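Side-chain contacts in lectin (Cicer arietinum, PDB 3V6N), which agglutinates red blood cells, probably by binding sugars, and holds calcium and sodium ions in the channel of a four-bladed hemopexin-fold beta-propeller: residues A[184-189]-A[193-198]; A[133-138]-A[159-164]; A[15-20]-A[89-94]; A[11-16]-A[71-76]; A[212-215]-A[220-223]. One frame throughout, in Å; residues are numbered along the deposited sequence.

Contact 1. Residues A[184-189]-A[193-198]; sequences EAYLFK and YARINF
L187 and I196 meet on one face of a two-stranded antiparallel pairing, their side chains crossing at about a right angle with L187 CD1 4.0 Å from I196 CG2. On the same face A185 CB packs on I196 CG1; just past the strand end, the F198 ring turns back so that its CE1 lies 4.0 Å from A185 CB. The opposite face carries Y186, F188 and Y193, with E184, R195 and N197 toward its polar end. Y193 CB lies 3.7 Å from F188 CD2, while Y186 and Y193 run side by side, pointing the same way, with Y193 CD2 at the edge of the Y186 ring. Y186 OH is hydrogen-bonded to Y216 OH, outside the hairpin. A185-I196 and L187-A194 are the hydrogen-bonded pairs of the antiparallel strands; L187 N to A194 O, at 2.9 Å, is nearly straight (170°). Further out, R195 lies alongside Y186, its CD 3.8 Å from Y186 CE1. With CG anti to the backbone N (chi1 -176°) and a bend at chi3, its guanidinium turns one edge to the extended E184. The salt bridge from R195 NH1 to E184 OE1 is weak at 3.4 Å, although the N-H points straight at the oxygen. This is the beta hairpin of strands 184-189 and 192-197, the middle pair of a four-stranded antiparallel propeller blade.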
# COMPACT_ATOMS: atom_id res chain seq x y z
N GLU A 184 1.18 -32.54 -6.94
CA GLU A 184 2.04 -31.88 -7.93
C GLU A 184 1.91 -30.37 -7.82
O GLU A 184 0.87 -29.84 -7.42
CB GLU A 184 1.73 -32.33 -9.36
CG GLU A 184 2.19 -33.74 -9.67
CD GLU A 184 2.05 -34.13 -11.13
OE1 GLU A 184 1.83 -33.25 -12.01
OE2 GLU A 184 2.18 -35.34 -11.39
N ALA A 185 2.99 -29.70 -8.20
CA ALA A 185 3.09 -28.26 -8.14
C ALA A 185 4.05 -27.82 -9.24
O ALA A 185 4.92 -28.59 -9.67
CB ALA A 185 3.58 -27.82 -6.77
N TYR A 186 3.88 -26.58 -9.68
CA TYR A 186 4.76 -25.98 -10.66
C TYR A 186 5.57 -24.88 -10.00
O TYR A 186 5.04 -24.07 -9.23
CB TYR A 186 3.96 -25.39 -11.83
CG TYR A 186 3.16 -26.41 -12.62
CD1 TYR A 186 3.68 -26.99 -13.79
CD2 TYR A 186 1.89 -26.80 -12.21
CE1 TYR A 186 2.95 -27.93 -14.52
CE2 TYR A 186 1.16 -27.73 -12.93
CZ TYR A 186 1.69 -28.28 -14.09
OH TYR A 186 0.94 -29.19 -14.79
N LEU A 187 6.86 -24.85 -10.29
CA LEU A 187 7.76 -23.79 -9.83
C LEU A 187 8.23 -23.02 -11.04
O LEU A 187 8.49 -23.60 -12.07
CB LEU A 187 8.97 -24.39 -9.09
CG LEU A 187 8.72 -25.46 -8.01
CD1 LEU A 187 10.05 -25.90 -7.40
CD2 LEU A 187 7.75 -24.98 -6.93
N PHE A 188 8.33 -21.71 -10.93
CA PHE A 188 8.77 -20.88 -12.05
C PHE A 188 9.98 -20.04 -11.69
O PHE A 188 10.10 -19.55 -10.56
CB PHE A 188 7.62 -19.99 -12.55
CG PHE A 188 6.39 -20.77 -12.98
CD1 PHE A 188 5.34 -20.98 -12.11
CD2 PHE A 188 6.32 -21.32 -14.26
CE1 PHE A 188 4.21 -21.71 -12.50
CE2 PHE A 188 5.21 -22.06 -14.66
CZ PHE A 188 4.15 -22.25 -13.78
N LYS A 189 10.87 -19.87 -12.66
CA LYS A 189 11.98 -18.93 -12.57
C LYS A 189 12.49 -18.56 -13.97
O LYS A 189 12.95 -19.43 -14.73
CB LYS A 189 13.12 -19.51 -11.71
CG LYS A 189 14.19 -18.48 -11.36
CD LYS A 189 15.16 -19.08 -10.35
CE LYS A 189 15.97 -18.03 -9.62
NZ LYS A 189 16.78 -18.79 -8.62
N TYR A 193 10.48 -23.64 -15.84
CA TYR A 193 9.59 -24.21 -14.86
C TYR A 193 10.10 -25.60 -14.50
O TYR A 193 10.87 -26.21 -15.25
CB TYR A 193 8.15 -24.31 -15.40
CG TYR A 193 7.91 -25.54 -16.26
CD1 TYR A 193 8.32 -25.58 -17.60
CD2 TYR A 193 7.32 -26.69 -15.72
CE1 TYR A 193 8.13 -26.71 -18.39
CE2 TYR A 193 7.12 -27.82 -16.51
CZ TYR A 193 7.53 -27.83 -17.83
OH TYR A 193 7.35 -28.96 -18.61
N ALA A 194 9.68 -26.09 -13.33
CA ALA A 194 9.77 -27.50 -12.99
C ALA A 194 8.42 -27.95 -12.48
O ALA A 194 7.75 -27.21 -11.75
CB ALA A 194 10.83 -27.73 -11.92
N ARG A 195 8.02 -29.15 -12.87
CA ARG A 195 6.86 -29.80 -12.30
C ARG A 195 7.40 -30.78 -11.27
O ARG A 195 8.08 -31.72 -11.63
CB ARG A 195 6.06 -30.51 -13.40
CG ARG A 195 4.76 -31.16 -12.95
CD ARG A 195 3.95 -31.63 -14.16
NE ARG A 195 4.76 -32.43 -15.07
CZ ARG A 195 4.75 -33.76 -15.15
NH1 ARG A 195 3.94 -34.48 -14.39
NH2 ARG A 195 5.55 -34.37 -16.01
N ILE A 196 7.12 -30.53 -9.99
CA ILE A 196 7.57 -31.40 -8.90
C ILE A 196 6.43 -32.27 -8.33
O ILE A 196 5.26 -31.91 -8.45
CB ILE A 196 8.25 -30.61 -7.77
CG1 ILE A 196 7.24 -29.76 -7.00
CG2 ILE A 196 9.36 -29.72 -8.33
CD1 ILE A 196 7.75 -29.19 -5.70
N ASN A 197 6.79 -33.42 -7.76
CA ASN A 197 5.86 -34.24 -6.97
C ASN A 197 6.33 -34.17 -5.53
O ASN A 197 7.53 -34.36 -5.26
CB ASN A 197 5.82 -35.70 -7.46
CG ASN A 197 4.74 -36.53 -6.77
OD1 ASN A 197 4.95 -37.09 -5.68
ND2 ASN A 197 3.58 -36.64 -7.40
N PHE A 198 5.42 -33.85 -4.62
CA PHE A 198 5.79 -33.65 -3.22
C PHE A 198 4.90 -34.50 -2.30
O PHE A 198 3.76 -34.82 -2.67
CB PHE A 198 5.76 -32.15 -2.82
CG PHE A 198 4.38 -31.52 -2.84
CD1 PHE A 198 3.82 -31.06 -4.02
CD2 PHE A 198 3.64 -31.41 -1.67
CE1 PHE A 198 2.55 -30.51 -4.04
CE2 PHE A 198 2.36 -30.86 -1.67
CZ PHE A 198 1.81 -30.41 -2.86

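Contact 2. Residues A[133-138]-A[159-164]; sequences YLFKGD and DGFPCL. With SO4 (sulfate ion), chain H.
F161, just past the end of helix 157-160, directs its ring at Y133 and F135, two aromatic residues of strand 131-136. Toward Y133 the contact is edge-to-face: F161 presents its edge, the planes stand at 75°, and F161 CZ sits over one face of the tyrosine ring, displaced toward the rim, 4.2 Å from Y133 CD1. F135 comes from the opposite direction and meets F161 obliquely at 50°, with F135 CE1 and F161 CE1 4.0 Å apart. With CG anti to the carbonyl carbon (chi1 -55°) the F161 ring is carried toward the strand, where it forms a buried aromatic cluster with Y133 and F135. Y140, on the adjoining strand 139-144, extends it with an edge-to-face contact to F161. A sulfate ion, probably from the crystallisation liquor, lies at one margin of the cluster. Y133 OH donates a 2.6 Å hydrogen bond to sulfate O2, which lies near the plane of the tyrosine ring. Sulfate O4 instead stands over one face of the F161 ring, 3.8 Å from F161 CZ. Across the two segments the chemistry is therefore wholly aromatic and apolar, joining the end of the helix to its own blade. Y133 OH, with Y140 OH and G201 N, gives the cluster a polar margin where hydrogen bonding can accommodate an anion.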
# COMPACT_ATOMS: atom_id res chain seq x y z
N TYR A 133 3.04 -23.65 1.53
CA TYR A 133 4.47 -23.44 1.48
C TYR A 133 4.78 -22.05 0.93
O TYR A 133 4.20 -21.63 -0.07
CB TYR A 133 5.12 -24.52 0.62
CG TYR A 133 5.00 -25.91 1.19
CD1 TYR A 133 5.92 -26.36 2.14
CD2 TYR A 133 3.98 -26.78 0.80
CE1 TYR A 133 5.83 -27.63 2.68
CE2 TYR A 133 3.89 -28.06 1.32
CZ TYR A 133 4.82 -28.47 2.26
OH TYR A 133 4.76 -29.73 2.81
N LEU A 134 5.68 -21.34 1.60
CA LEU A 134 6.05 -19.98 1.19
C LEU A 134 7.55 -19.86 1.05
O LEU A 134 8.30 -20.44 1.85
CB LEU A 134 5.51 -18.93 2.17
CG LEU A 134 3.99 -18.98 2.38
CD1 LEU A 134 3.71 -19.73 3.67
CD2 LEU A 134 3.35 -17.60 2.43
N PHE A 135 7.99 -19.11 0.05
CA PHE A 135 9.41 -19.07 -0.32
C PHE A 135 9.94 -17.65 -0.31
O PHE A 135 9.29 -16.75 -0.88
CB PHE A 135 9.64 -19.71 -1.71
CG PHE A 135 9.21 -21.14 -1.80
CD1 PHE A 135 10.08 -22.17 -1.47
CD2 PHE A 135 7.91 -21.47 -2.20
CE1 PHE A 135 9.68 -23.50 -1.54
CE2 PHE A 135 7.51 -22.81 -2.28
CZ PHE A 135 8.39 -23.82 -1.95
N LYS A 136 11.11 -17.46 0.30
CA LYS A 136 11.83 -16.17 0.25
C LYS A 136 13.33 -16.43 0.22
O LYS A 136 13.87 -17.09 1.11
CB LYS A 136 11.44 -15.25 1.42
CG LYS A 136 12.16 -13.89 1.46
CD LYS A 136 11.87 -13.04 0.23
CE LYS A 136 12.54 -11.67 0.26
NZ LYS A 136 11.77 -10.73 1.13
N GLY A 137 13.99 -15.89 -0.82
CA GLY A 137 15.39 -16.22 -1.12
C GLY A 137 15.58 -17.72 -1.18
O GLY A 137 14.81 -18.43 -1.85
N ASP A 138 16.58 -18.22 -0.45
CA ASP A 138 16.84 -19.65 -0.40
C ASP A 138 16.12 -20.39 0.76
O ASP A 138 16.47 -21.53 1.07
CB ASP A 138 18.36 -19.92 -0.37
CG ASP A 138 19.03 -19.41 0.90
OD1 ASP A 138 18.36 -18.75 1.69
OD2 ASP A 138 20.24 -19.67 1.11
N ASP A 159 16.69 -28.31 2.26
CA ASP A 159 16.37 -29.22 3.36
C ASP A 159 15.06 -29.94 3.06
O ASP A 159 14.95 -31.14 3.31
CB ASP A 159 16.21 -28.49 4.71
CG ASP A 159 17.50 -27.86 5.20
OD1 ASP A 159 18.59 -28.28 4.78
OD2 ASP A 159 17.42 -26.93 6.04
N GLY A 160 14.07 -29.20 2.56
CA GLY A 160 12.73 -29.75 2.35
C GLY A 160 12.51 -30.32 0.97
O GLY A 160 11.66 -31.19 0.79
N PHE A 161 13.27 -29.83 0.00
CA PHE A 161 13.13 -30.27 -1.38
C PHE A 161 14.52 -30.63 -1.94
O PHE A 161 15.07 -29.88 -2.76
CB PHE A 161 12.46 -29.17 -2.22
CG PHE A 161 11.13 -28.70 -1.68
CD1 PHE A 161 11.06 -27.71 -0.71
CD2 PHE A 161 9.93 -29.25 -2.16
CE1 PHE A 161 9.83 -27.27 -0.22
CE2 PHE A 161 8.70 -28.80 -1.68
CZ PHE A 161 8.65 -27.81 -0.71
N PRO A 162 15.09 -31.78 -1.50
CA PRO A 162 16.47 -32.14 -1.83
C PRO A 162 16.68 -32.27 -3.33
O PRO A 162 17.77 -32.00 -3.82
CB PRO A 162 16.66 -33.51 -1.16
CG PRO A 162 15.55 -33.63 -0.18
CD PRO A 162 14.40 -32.88 -0.79
N CYS A 163 15.62 -32.68 -4.04
CA CYS A 163 15.55 -32.74 -5.50
C CYS A 163 15.95 -31.44 -6.23
O CYS A 163 16.23 -31.46 -7.43
CB CYS A 163 14.13 -33.19 -5.95
SG CYS A 163 12.68 -32.15 -5.49
N LEU A 164 15.97 -30.32 -5.53
CA LEU A 164 16.29 -29.03 -6.17
C LEU A 164 17.76 -28.61 -6.06
O LEU A 164 18.17 -27.60 -6.64
CB LEU A 164 15.37 -27.93 -5.65
CG LEU A 164 13.87 -28.16 -5.88
CD1 LEU A 164 13.04 -27.09 -5.21
CD2 LEU A 164 13.55 -28.22 -7.37
S SO4 H . 8.18 -30.51 3.76
O1 SO4 H . 9.07 -31.68 3.90
O2 SO4 H . 6.78 -30.89 3.96
O3 SO4 H . 8.58 -29.49 4.74
O4 SO4 H . 8.41 -30.09 2.37

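Contact 3. Residues A[15-20]-A[89-94]; sequences NNEAYL and APHSDK
H91 and E17 form a histidine-carboxylate hydrogen bond that joins a type II beta turn, A89 to S92, to strand 17-22 of the neighbouring propeller blade. H91 NE2 donates to E17 OE1 over 2.6 Å, almost straight at 170°. The carboxylate oxygen receives it on its syn lone pair and lies in the imidazole plane, yet the carboxylate itself is turned 50° from that plane. The two side chains approach from opposite directions: E17 is extended beyond CG, and the H91 ring swings back to meet it. So short a bond is consistent with a charged carboxylate facing a histidine whose protonation it would favour. Two residues along the strand, Y19 reaches the same turn. The Y19 and P90 side chains cross at about a right angle, with Y19 OH 3.6 Å from P90 CA. A water in the plane of the tyrosine ring bridges the segments, 2.7 Å from Y19 OH and accepting from H91 N at 3.0 Å. Behind this first shell, F10 stacks on the Y19 ring, and L28 of strand 25-30 touches E17, Y19 and H91. The turn is closed by the backbone bond from S92 N to A89 O. S92 adds an ST turn, taking K94 N on its OG at 3.3 Å, while S92 OG donates to A89 O from above the carbonyl plane, on the same face as S92 N.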
# COMPACT_ATOMS: atom_id res chain seq x y z
N ASN A 15 -11.60 -26.65 -12.36
CA ASN A 15 -10.71 -27.71 -12.85
C ASN A 15 -9.74 -27.24 -13.93
O ASN A 15 -10.16 -26.64 -14.92
CB ASN A 15 -11.53 -28.91 -13.39
CG ASN A 15 -12.36 -29.63 -12.31
OD1 ASN A 15 -12.14 -29.45 -11.12
ND2 ASN A 15 -13.33 -30.46 -12.75
N ASN A 16 -8.45 -27.49 -13.71
CA ASN A 16 -7.40 -27.21 -14.71
C ASN A 16 -7.22 -25.75 -15.14
O ASN A 16 -6.71 -25.48 -16.22
CB ASN A 16 -7.53 -28.14 -15.95
CG ASN A 16 -7.52 -29.62 -15.57
OD1 ASN A 16 -6.96 -30.00 -14.56
ND2 ASN A 16 -8.17 -30.43 -16.36
N GLU A 17 -7.61 -24.82 -14.28
CA GLU A 17 -7.41 -23.39 -14.54
C GLU A 17 -6.47 -22.77 -13.51
O GLU A 17 -6.50 -23.15 -12.33
CB GLU A 17 -8.76 -22.64 -14.55
CG GLU A 17 -9.69 -23.14 -15.65
CD GLU A 17 -10.98 -22.34 -15.78
OE1 GLU A 17 -11.05 -21.18 -15.31
OE2 GLU A 17 -11.93 -22.88 -16.39
N ALA A 18 -5.63 -21.85 -13.97
CA ALA A 18 -4.74 -21.11 -13.05
C ALA A 18 -4.57 -19.67 -13.52
O ALA A 18 -4.56 -19.42 -14.73
CB ALA A 18 -3.38 -21.80 -12.89
N TYR A 19 -4.45 -18.76 -12.56
CA TYR A 19 -4.18 -17.34 -12.80
C TYR A 19 -2.68 -17.10 -12.67
O TYR A 19 -2.05 -17.50 -11.69
CB TYR A 19 -4.95 -16.48 -11.77
CG TYR A 19 -6.46 -16.60 -11.87
CD1 TYR A 19 -7.19 -15.70 -12.65
CD2 TYR A 19 -7.14 -17.62 -11.23
CE1 TYR A 19 -8.58 -15.82 -12.78
CE2 TYR A 19 -8.53 -17.74 -11.33
CZ TYR A 19 -9.24 -16.85 -12.12
OH TYR A 19 -10.61 -16.98 -12.23
N LEU A 20 -2.13 -16.42 -13.67
CA LEU A 20 -0.73 -16.12 -13.77
C LEU A 20 -0.58 -14.62 -13.87
O LEU A 20 -1.24 -13.99 -14.69
CB LEU A 20 -0.15 -16.79 -15.02
CG LEU A 20 -0.29 -18.31 -15.07
CD1 LEU A 20 -0.01 -18.81 -16.47
CD2 LEU A 20 0.68 -18.90 -14.08
N ALA A 89 -13.81 -14.94 -7.32
CA ALA A 89 -15.09 -15.10 -8.04
C ALA A 89 -14.91 -15.49 -9.51
O ALA A 89 -15.20 -14.69 -10.40
CB ALA A 89 -15.89 -13.80 -7.95
N PRO A 90 -14.44 -16.73 -9.76
CA PRO A 90 -14.00 -17.16 -11.08
C PRO A 90 -15.04 -16.95 -12.16
O PRO A 90 -16.21 -17.33 -11.98
CB PRO A 90 -13.76 -18.66 -10.92
CG PRO A 90 -13.64 -18.90 -9.46
CD PRO A 90 -14.44 -17.83 -8.78
N HIS A 91 -14.64 -16.33 -13.27
CA HIS A 91 -15.52 -16.18 -14.45
C HIS A 91 -16.69 -15.26 -14.21
O HIS A 91 -17.66 -15.31 -14.96
CB HIS A 91 -16.06 -17.54 -14.90
CG HIS A 91 -14.99 -18.48 -15.39
ND1 HIS A 91 -14.88 -18.85 -16.68
CD2 HIS A 91 -13.95 -19.13 -14.72
CE1 HIS A 91 -13.84 -19.68 -16.83
NE2 HIS A 91 -13.27 -19.85 -15.62
N SER A 92 -16.61 -14.42 -13.19
CA SER A 92 -17.71 -13.50 -12.90
C SER A 92 -17.24 -12.09 -12.55
O SER A 92 -16.04 -11.78 -12.61
CB SER A 92 -18.65 -14.06 -11.82
OG SER A 92 -18.14 -13.82 -10.51
N ASP A 93 -18.22 -11.27 -12.19
CA ASP A 93 -18.07 -9.85 -11.92
C ASP A 93 -17.80 -9.62 -10.43
O ASP A 93 -17.43 -8.54 -10.03
CB ASP A 93 -19.40 -9.18 -12.26
CG ASP A 93 -19.24 -8.01 -13.22
OD1 ASP A 93 -18.14 -7.85 -13.80
OD2 ASP A 93 -20.23 -7.26 -13.40
N LYS A 94 -17.99 -10.67 -9.64
CA LYS A 94 -18.19 -10.56 -8.20
C LYS A 94 -16.95 -10.47 -7.29
O LYS A 94 -17.09 -10.66 -6.09
CB LYS A 94 -19.06 -11.73 -7.71
CG LYS A 94 -20.56 -11.53 -7.90
CD LYS A 94 -21.09 -12.25 -9.13
CE LYS A 94 -22.10 -11.37 -9.86
NZ LYS A 94 -23.21 -12.16 -10.44
O HOH W 1 -11.96 -15.10 -13.58

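Contact 4. Residues A[11-16]-A[71-76]; sequences RSSRNN and EYNEAF
S13 meets N73 and the backbone of Y72 through its side chain, in the loop between strands 6-11 and 17-22. Just before it, S12 shapes this loop as an ST turn: S12 OG accepts from R14 N at 3.1 Å. S13 follows with its CB directed at segment 71-76. Its OG sits between the backbone N and the carbonyl carbon (chi1 64°), and from there donates a 2.7 Å hydrogen bond to N73 OD1, arriving nearly in line with the amide C=O (169°). S13 CB lies 3.5 Å from Y72 O, so the serine touches both side chain and backbone of the opposing turn. That turn, leading into strand 74-79, is tied by the backbone bond from E74 N to E71 O. N73 also packs on P90, which borders S13 as well. The chemistry is a single serine-to-amide bond at the surface: it uses the oxygen end of N73 and probably sets which way round the amide lies, linking loops of two adjacent blades.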
# COMPACT_ATOMS: atom_id res chain seq x y z
N ARG A 11 -3.77 -21.56 -8.20
CA ARG A 11 -4.70 -22.51 -8.78
C ARG A 11 -6.12 -22.00 -8.59
O ARG A 11 -6.46 -21.58 -7.49
CB ARG A 11 -4.54 -23.84 -8.03
CG ARG A 11 -5.43 -24.95 -8.53
CD ARG A 11 -5.27 -26.23 -7.73
NE ARG A 11 -5.50 -26.02 -6.30
CZ ARG A 11 -5.12 -26.87 -5.37
NH1 ARG A 11 -4.48 -27.99 -5.72
NH2 ARG A 11 -5.35 -26.60 -4.09
N SER A 12 -6.93 -22.04 -9.64
CA SER A 12 -8.38 -21.78 -9.52
C SER A 12 -9.15 -22.95 -8.91
O SER A 12 -8.71 -24.10 -8.96
CB SER A 12 -8.98 -21.49 -10.88
OG SER A 12 -10.34 -21.09 -10.75
N SER A 13 -10.33 -22.65 -8.35
CA SER A 13 -11.28 -23.71 -7.94
C SER A 13 -11.92 -24.40 -9.16
O SER A 13 -12.45 -25.51 -9.03
CB SER A 13 -12.38 -23.15 -7.05
OG SER A 13 -13.15 -22.20 -7.79
N ARG A 14 -11.90 -23.75 -10.32
CA ARG A 14 -12.29 -24.43 -11.57
C ARG A 14 -11.19 -25.43 -12.02
O ARG A 14 -10.00 -25.08 -12.04
CB ARG A 14 -12.56 -23.41 -12.68
CG ARG A 14 -13.61 -22.37 -12.32
CD ARG A 14 -14.97 -23.04 -12.32
NE ARG A 14 -16.06 -22.14 -11.94
CZ ARG A 14 -16.84 -21.50 -12.79
NH1 ARG A 14 -16.67 -21.63 -14.11
NH2 ARG A 14 -17.81 -20.72 -12.33
N ASN A 15 -11.60 -26.65 -12.36
CA ASN A 15 -10.71 -27.71 -12.85
C ASN A 15 -9.74 -27.24 -13.93
O ASN A 15 -10.16 -26.64 -14.92
CB ASN A 15 -11.53 -28.91 -13.39
CG ASN A 15 -12.36 -29.63 -12.31
OD1 ASN A 15 -12.14 -29.45 -11.12
ND2 ASN A 15 -13.33 -30.46 -12.75
N ASN A 16 -8.45 -27.49 -13.71
CA ASN A 16 -7.40 -27.21 -14.71
C ASN A 16 -7.22 -25.75 -15.14
O ASN A 16 -6.71 -25.48 -16.22
CB ASN A 16 -7.53 -28.14 -15.95
CG ASN A 16 -7.52 -29.62 -15.57
OD1 ASN A 16 -6.96 -30.00 -14.56
ND2 ASN A 16 -8.17 -30.43 -16.36
N GLU A 71 -9.19 -21.82 0.12
CA GLU A 71 -10.32 -22.72 -0.04
C GLU A 71 -11.45 -21.92 -0.68
O GLU A 71 -11.47 -20.69 -0.62
CB GLU A 71 -10.78 -23.29 1.31
CG GLU A 71 -9.86 -24.37 1.91
CD GLU A 71 -10.22 -25.79 1.48
OE1 GLU A 71 -11.22 -25.97 0.74
OE2 GLU A 71 -9.53 -26.74 1.91
N TYR A 72 -12.38 -22.65 -1.28
CA TYR A 72 -13.48 -22.07 -2.01
C TYR A 72 -12.93 -21.17 -3.10
O TYR A 72 -12.08 -21.59 -3.89
CB TYR A 72 -14.45 -21.35 -1.07
CG TYR A 72 -15.01 -22.32 -0.07
CD1 TYR A 72 -14.55 -22.35 1.25
CD2 TYR A 72 -15.97 -23.26 -0.47
CE1 TYR A 72 -15.06 -23.26 2.16
CE2 TYR A 72 -16.48 -24.18 0.43
CZ TYR A 72 -16.02 -24.18 1.74
OH TYR A 72 -16.54 -25.10 2.63
N ASN A 73 -13.39 -19.93 -3.13
CA ASN A 73 -12.93 -19.02 -4.16
C ASN A 73 -12.09 -17.90 -3.56
O ASN A 73 -12.14 -16.78 -4.03
CB ASN A 73 -14.14 -18.44 -4.90
CG ASN A 73 -14.94 -19.51 -5.61
OD1 ASN A 73 -14.38 -20.45 -6.16
ND2 ASN A 73 -16.26 -19.35 -5.62
N GLU A 74 -11.34 -18.20 -2.51
CA GLU A 74 -10.57 -17.17 -1.84
C GLU A 74 -9.07 -17.40 -1.97
O GLU A 74 -8.62 -18.53 -1.88
CB GLU A 74 -11.01 -17.04 -0.37
CG GLU A 74 -12.50 -16.73 -0.22
CD GLU A 74 -12.97 -16.79 1.22
OE1 GLU A 74 -12.13 -16.80 2.14
OE2 GLU A 74 -14.19 -16.81 1.44
N ALA A 75 -8.33 -16.32 -2.21
CA ALA A 75 -6.86 -16.38 -2.34
C ALA A 75 -6.17 -15.25 -1.57
O ALA A 75 -6.74 -14.17 -1.42
CB ALA A 75 -6.47 -16.32 -3.80
N PHE A 76 -4.96 -15.51 -1.07
CA PHE A 76 -4.11 -14.45 -0.53
C PHE A 76 -3.28 -13.92 -1.69
O PHE A 76 -2.75 -14.69 -2.49
CB PHE A 76 -3.18 -14.95 0.60
CG PHE A 76 -3.82 -14.92 1.98
CD1 PHE A 76 -3.90 -13.74 2.71
CD2 PHE A 76 -4.35 -16.09 2.53
CE1 PHE A 76 -4.50 -13.72 3.96
CE2 PHE A 76 -4.96 -16.08 3.78
CZ PHE A 76 -5.03 -14.89 4.50

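Contact 5. Residues A[212-215]-A[220-223]; sequences KTLD and LRGI
L220 comes first, resting on the helix residue L214: L220 CB lies 4.0 Å from L214 CD2, and the same methyl touches the backbone at L220 O (3.6 Å). A looser contact joins L220 CD1 to T213 CG2. R221 then runs its side chain back past L214, with R221 CG 4.0 Å from L214 CD2. The chain bends at chi3 (-149°), which brings the guanidinium to the backbone of L214, whose O lies over one of its faces. R221 NH2 is 2.8 Å from L214 O, but the angle is poor and no hydrogen bond forms. D215 OD1 is 4.3 Å from R221 NH2, beyond a salt bridge, though the opposite charges would probably still attract. G222, with positive phi (91°), lets the backbone turn, and I223 N closes that turn on L220 O. The arrangement packs the loop after helix 213-216 against the start of that helix, whose T213 touches Y193 of strand 192-197, the neighbour of the outermost strand 210-212 that leads into the helix.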
# COMPACT_ATOMS: atom_id res chain seq x y z
N LYS A 212 11.60 -25.57 -20.43
CA LYS A 212 11.18 -24.25 -20.87
C LYS A 212 9.66 -24.11 -20.84
O LYS A 212 8.94 -24.92 -21.42
CB LYS A 212 11.70 -23.96 -22.28
CG LYS A 212 13.20 -23.70 -22.31
CD LYS A 212 13.58 -22.81 -23.48
CE LYS A 212 12.83 -21.48 -23.47
NZ LYS A 212 12.84 -20.80 -24.79
N THR A 213 9.20 -23.08 -20.15
CA THR A 213 7.77 -22.84 -19.97
C THR A 213 7.00 -22.79 -21.30
O THR A 213 5.87 -23.31 -21.39
CB THR A 213 7.53 -21.58 -19.12
OG1 THR A 213 8.29 -21.67 -17.90
CG2 THR A 213 6.05 -21.43 -18.76
N LEU A 214 7.61 -22.17 -22.32
CA LEU A 214 6.98 -22.03 -23.64
C LEU A 214 6.83 -23.36 -24.40
O LEU A 214 5.93 -23.49 -25.23
CB LEU A 214 7.72 -20.97 -24.49
CG LEU A 214 7.51 -19.50 -24.08
CD1 LEU A 214 8.41 -18.56 -24.86
CD2 LEU A 214 6.05 -19.09 -24.23
N ASP A 215 7.69 -24.34 -24.12
CA ASP A 215 7.50 -25.69 -24.67
C ASP A 215 6.28 -26.40 -24.05
O ASP A 215 5.59 -27.15 -24.74
CB ASP A 215 8.75 -26.56 -24.47
CG ASP A 215 9.96 -26.08 -25.26
OD1 ASP A 215 9.81 -25.26 -26.19
OD2 ASP A 215 11.09 -26.54 -24.96
N LEU A 220 1.10 -19.56 -24.47
CA LEU A 220 1.72 -18.35 -23.92
C LEU A 220 2.73 -17.67 -24.85
O LEU A 220 3.36 -16.68 -24.46
CB LEU A 220 2.39 -18.65 -22.58
CG LEU A 220 1.55 -19.08 -21.36
CD1 LEU A 220 2.49 -19.37 -20.19
CD2 LEU A 220 0.48 -18.05 -21.00
N ARG A 221 2.91 -18.20 -26.07
CA ARG A 221 3.83 -17.59 -27.03
C ARG A 221 3.41 -16.16 -27.40
O ARG A 221 2.29 -15.94 -27.88
CB ARG A 221 3.98 -18.46 -28.29
CG ARG A 221 4.84 -19.69 -28.04
CD ARG A 221 4.82 -20.68 -29.19
NE ARG A 221 4.99 -22.05 -28.70
CZ ARG A 221 6.15 -22.62 -28.39
NH1 ARG A 221 7.30 -21.96 -28.52
NH2 ARG A 221 6.17 -23.87 -27.95
N GLY A 222 4.29 -15.20 -27.14
CA GLY A 222 4.02 -13.79 -27.40
C GLY A 222 3.41 -13.05 -26.23
O GLY A 222 3.17 -11.84 -26.30
N ILE A 223 3.15 -13.77 -25.14
CA ILE A 223 2.66 -13.17 -23.90
C ILE A 223 3.83 -13.03 -22.92
O ILE A 223 4.02 -11.98 -22.31
CB ILE A 223 1.49 -13.98 -23.30
CG1 ILE A 223 0.29 -13.98 -24.26
CG2 ILE A 223 1.09 -13.43 -21.93
CD1 ILE A 223 -0.91 -14.78 -23.80

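Overall arrangement
From the N terminus, contacts 3 and 4 start from the same stretch, 11-20. Contact 4 closes a loop of 54 residues at 71-76, and contact 3 a longer one at 89-94. Their spans cross, their centres lie only 7 Å apart, and together they bind the first sheet to the second. Contact 2 follows in series, on the opposite side of the chain's centre, joining strand 131-136 to the end of helix 157-160 within the third blade. Contacts 1 and 5 close short loops in the last blade. Contact 1 touches contact 2 through L187 with L164 and I196 with F161, and touches contact 5 through Y193.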